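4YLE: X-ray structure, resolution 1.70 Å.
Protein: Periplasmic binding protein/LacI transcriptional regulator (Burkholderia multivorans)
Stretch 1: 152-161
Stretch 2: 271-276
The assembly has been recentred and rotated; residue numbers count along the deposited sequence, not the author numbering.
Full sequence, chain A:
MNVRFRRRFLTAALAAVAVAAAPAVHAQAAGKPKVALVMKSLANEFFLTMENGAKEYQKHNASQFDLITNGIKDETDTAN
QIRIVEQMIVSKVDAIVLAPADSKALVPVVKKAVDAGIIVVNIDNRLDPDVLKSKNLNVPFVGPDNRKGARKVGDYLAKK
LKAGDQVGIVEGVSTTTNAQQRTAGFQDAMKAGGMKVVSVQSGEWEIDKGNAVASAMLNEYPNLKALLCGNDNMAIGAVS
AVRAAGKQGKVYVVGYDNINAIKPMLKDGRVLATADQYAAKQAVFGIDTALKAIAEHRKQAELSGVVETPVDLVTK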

# COMPACT_ATOMS: atom_id res chain seq x y z
N LYS A 152 0.57 15.21 1.34
CA LYS A 152 1.31 15.63 2.54
C LYS A 152 2.82 15.51 2.35
O LYS A 152 3.57 16.41 2.71
N VAL A 153 3.27 14.35 1.86
CA VAL A 153 4.69 14.07 1.66
C VAL A 153 5.24 15.02 0.60
O VAL A 153 6.24 15.67 0.82
N GLY A 154 4.55 15.11 -0.53
CA GLY A 154 4.93 16.03 -1.58
C GLY A 154 5.04 17.49 -1.13
O GLY A 154 5.97 18.22 -1.55
N ASP A 155 4.09 17.94 -0.30
CA ASP A 155 4.11 19.31 0.21
C ASP A 155 5.35 19.61 1.04
O ASP A 155 5.90 20.70 0.96
N TYR A 156 5.74 18.67 1.89
CA TYR A 156 6.94 18.87 2.70
C TYR A 156 8.17 19.03 1.80
O TYR A 156 8.98 19.94 1.99
N LEU A 157 8.31 18.13 0.82
CA LEU A 157 9.37 18.25 -0.16
C LEU A 157 9.34 19.58 -0.88
O LEU A 157 10.39 20.21 -1.08
N ALA A 158 8.16 20.03 -1.29
CA ALA A 158 8.06 21.29 -2.04
C ALA A 158 8.68 22.46 -1.28
O ALA A 158 9.26 23.35 -1.90
N LYS A 159 8.58 22.44 0.04
CA LYS A 159 9.13 23.53 0.85
C LYS A 159 10.65 23.62 0.68
O LYS A 159 11.24 24.70 0.86
N LYS A 160 11.26 22.49 0.34
CA LYS A 160 12.72 22.37 0.27
C LYS A 160 13.24 22.62 -1.13
O LYS A 160 14.44 22.86 -1.32
N LEU A 161 12.33 22.59 -2.10
CA LEU A 161 12.65 22.80 -3.50
C LEU A 161 12.28 24.18 -3.90
O LEU A 161 11.91 25.01 -3.06
N VAL A 271 16.86 10.19 3.50
CA VAL A 271 15.43 10.32 3.14
C VAL A 271 14.83 11.53 3.87
O VAL A 271 15.02 11.69 5.08
N LEU A 272 14.10 12.37 3.14
CA LEU A 272 13.55 13.60 3.70
C LEU A 272 12.21 13.44 4.42
O LEU A 272 11.94 14.12 5.42
N ALA A 273 11.35 12.59 3.90
CA ALA A 273 10.04 12.38 4.50
C ALA A 273 9.44 11.08 4.04
O ALA A 273 9.79 10.56 2.99
N THR A 274 8.53 10.56 4.86
CA THR A 274 7.71 9.42 4.50
C THR A 274 6.34 9.66 5.12
O THR A 274 6.05 10.78 5.52
N ALA A 275 5.49 8.64 5.18
CA ALA A 275 4.16 8.82 5.77
C ALA A 275 3.79 7.54 6.45
O ALA A 275 4.12 6.45 5.96
N ASP A 276 3.09 7.66 7.58
CA ASP A 276 2.60 6.47 8.25
C ASP A 276 1.13 6.32 7.88
O ASP A 276 0.34 7.22 8.11

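This is a small, apolar contact in which one side of a helix rests on a loop that runs into a strand, held by side-chain packing with no hydrogen bond between the two stretches. Together they bury 331 Å², and the residues that touch are at least 112 positions apart in sequence. In the first stretch the contacts come from Val153, Tyr156, Leu157 and Lys160, a spacing of three, one and three that keeps them along one side, while Ala158 points away.

Leu272 is the centre of the contact and gives up more area than any other residue. With chi1 t and chi2 p, the side chain packs against stretch 1: Leu272 CD2 lies 3.7 Å from Leu157 CD1, and Leu272 CD1 lies 3.8 Å from Tyr156 CE2 and 3.6 Å from Lys160 CD. The CA-to-CB bond of Leu157, also t and p, runs sideways to the other stretch, yet Leu157 CD1 still closes that pair. The closest approach of Lys160 is through its CD methylene, so even a charged residue can pack at the border of an apolar patch.

Tyr156, chi1 t, leans its ring obliquely over the loop, with CD2 3.9 Å from Ala273 CB as well. Farther along, the partners are small. Val153, chi1 t, places CG2 3.6 Å from Ala275 CB and 3.7 Å from the backbone O of Thr274, and its CG1 is 4.3 Å from Ala273 CB. The backbones come near here, with the Val153 and Thr274 CA atoms 6.2 Å apart. Ala273 and Ala275 point toward the helix; Thr274 between them points away, its OG1 hydrogen-bonded elsewhere in the structure.

The rule is simple: large side chains fill the wider end, alanines meet a valine at the narrower one, and no hydrogen bond crosses between the two.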

# COMPACT_ATOMS: atom_id res chain seq x y z
CB LYS A 152 0.90 14.80 3.76
CG LYS A 152 -0.48 15.10 4.30
CD LYS A 152 -0.74 14.27 5.54
CE LYS A 152 -2.03 14.71 6.23
NZ LYS A 152 -2.15 14.18 7.63
CB VAL A 153 4.91 12.62 1.27
CG1 VAL A 153 6.40 12.35 0.99
CG2 VAL A 153 4.36 11.71 2.40
CB ASP A 155 2.86 19.61 1.06
CG ASP A 155 1.61 19.84 0.23
OD1 ASP A 155 1.72 20.06 -1.00
OD2 ASP A 155 0.50 19.80 0.81
CB TYR A 156 7.12 17.72 3.68
CG TYR A 156 8.18 18.00 4.72
CD1 TYR A 156 7.96 18.90 5.76
CD2 TYR A 156 9.41 17.39 4.64
CE1 TYR A 156 8.94 19.16 6.71
CE2 TYR A 156 10.39 17.65 5.58
CZ TYR A 156 10.16 18.52 6.61
OH TYR A 156 11.16 18.77 7.54
CB LEU A 157 9.26 17.13 -1.18
CG LEU A 157 10.23 17.17 -2.37
CD1 LEU A 157 11.71 17.09 -1.93
CD2 LEU A 157 9.88 16.02 -3.31
CB ALA A 158 6.61 21.60 -2.36
CB LYS A 159 8.80 23.35 2.33
CG LYS A 159 7.35 23.08 2.67
CD LYS A 159 6.39 23.99 1.92
CE LYS A 159 4.96 23.47 2.03
NZ LYS A 159 4.28 23.45 0.70
CB LYS A 160 13.15 20.99 0.77
CG LYS A 160 12.96 20.81 2.27
CD LYS A 160 14.16 20.19 2.93
CE LYS A 160 14.23 20.52 4.42
NZ LYS A 160 15.45 19.92 5.02
CB LEU A 161 11.92 21.79 -4.40
CG LEU A 161 12.29 20.33 -4.20
CD1 LEU A 161 11.53 19.39 -5.15
CD2 LEU A 161 13.76 20.12 -4.39
CB VAL A 271 14.66 9.06 3.51
CG1 VAL A 271 13.16 9.23 3.26
CG2 VAL A 271 15.17 7.92 2.69
CB LEU A 272 13.41 14.63 2.57
CG LEU A 272 12.73 15.94 2.97
CD1 LEU A 272 13.69 16.76 3.83
CD2 LEU A 272 12.27 16.73 1.74
CB ALA A 273 9.11 13.52 4.14
CB THR A 274 8.34 8.11 5.00
OG1 THR A 274 7.58 7.00 4.52
CG2 THR A 274 8.42 8.05 6.52
CB ALA A 275 3.12 9.18 4.72
CB ASP A 276 2.79 6.56 9.76
CG ASP A 276 2.81 5.20 10.43
OD1 ASP A 276 2.13 4.28 9.93
OD2 ASP A 276 3.49 5.04 11.46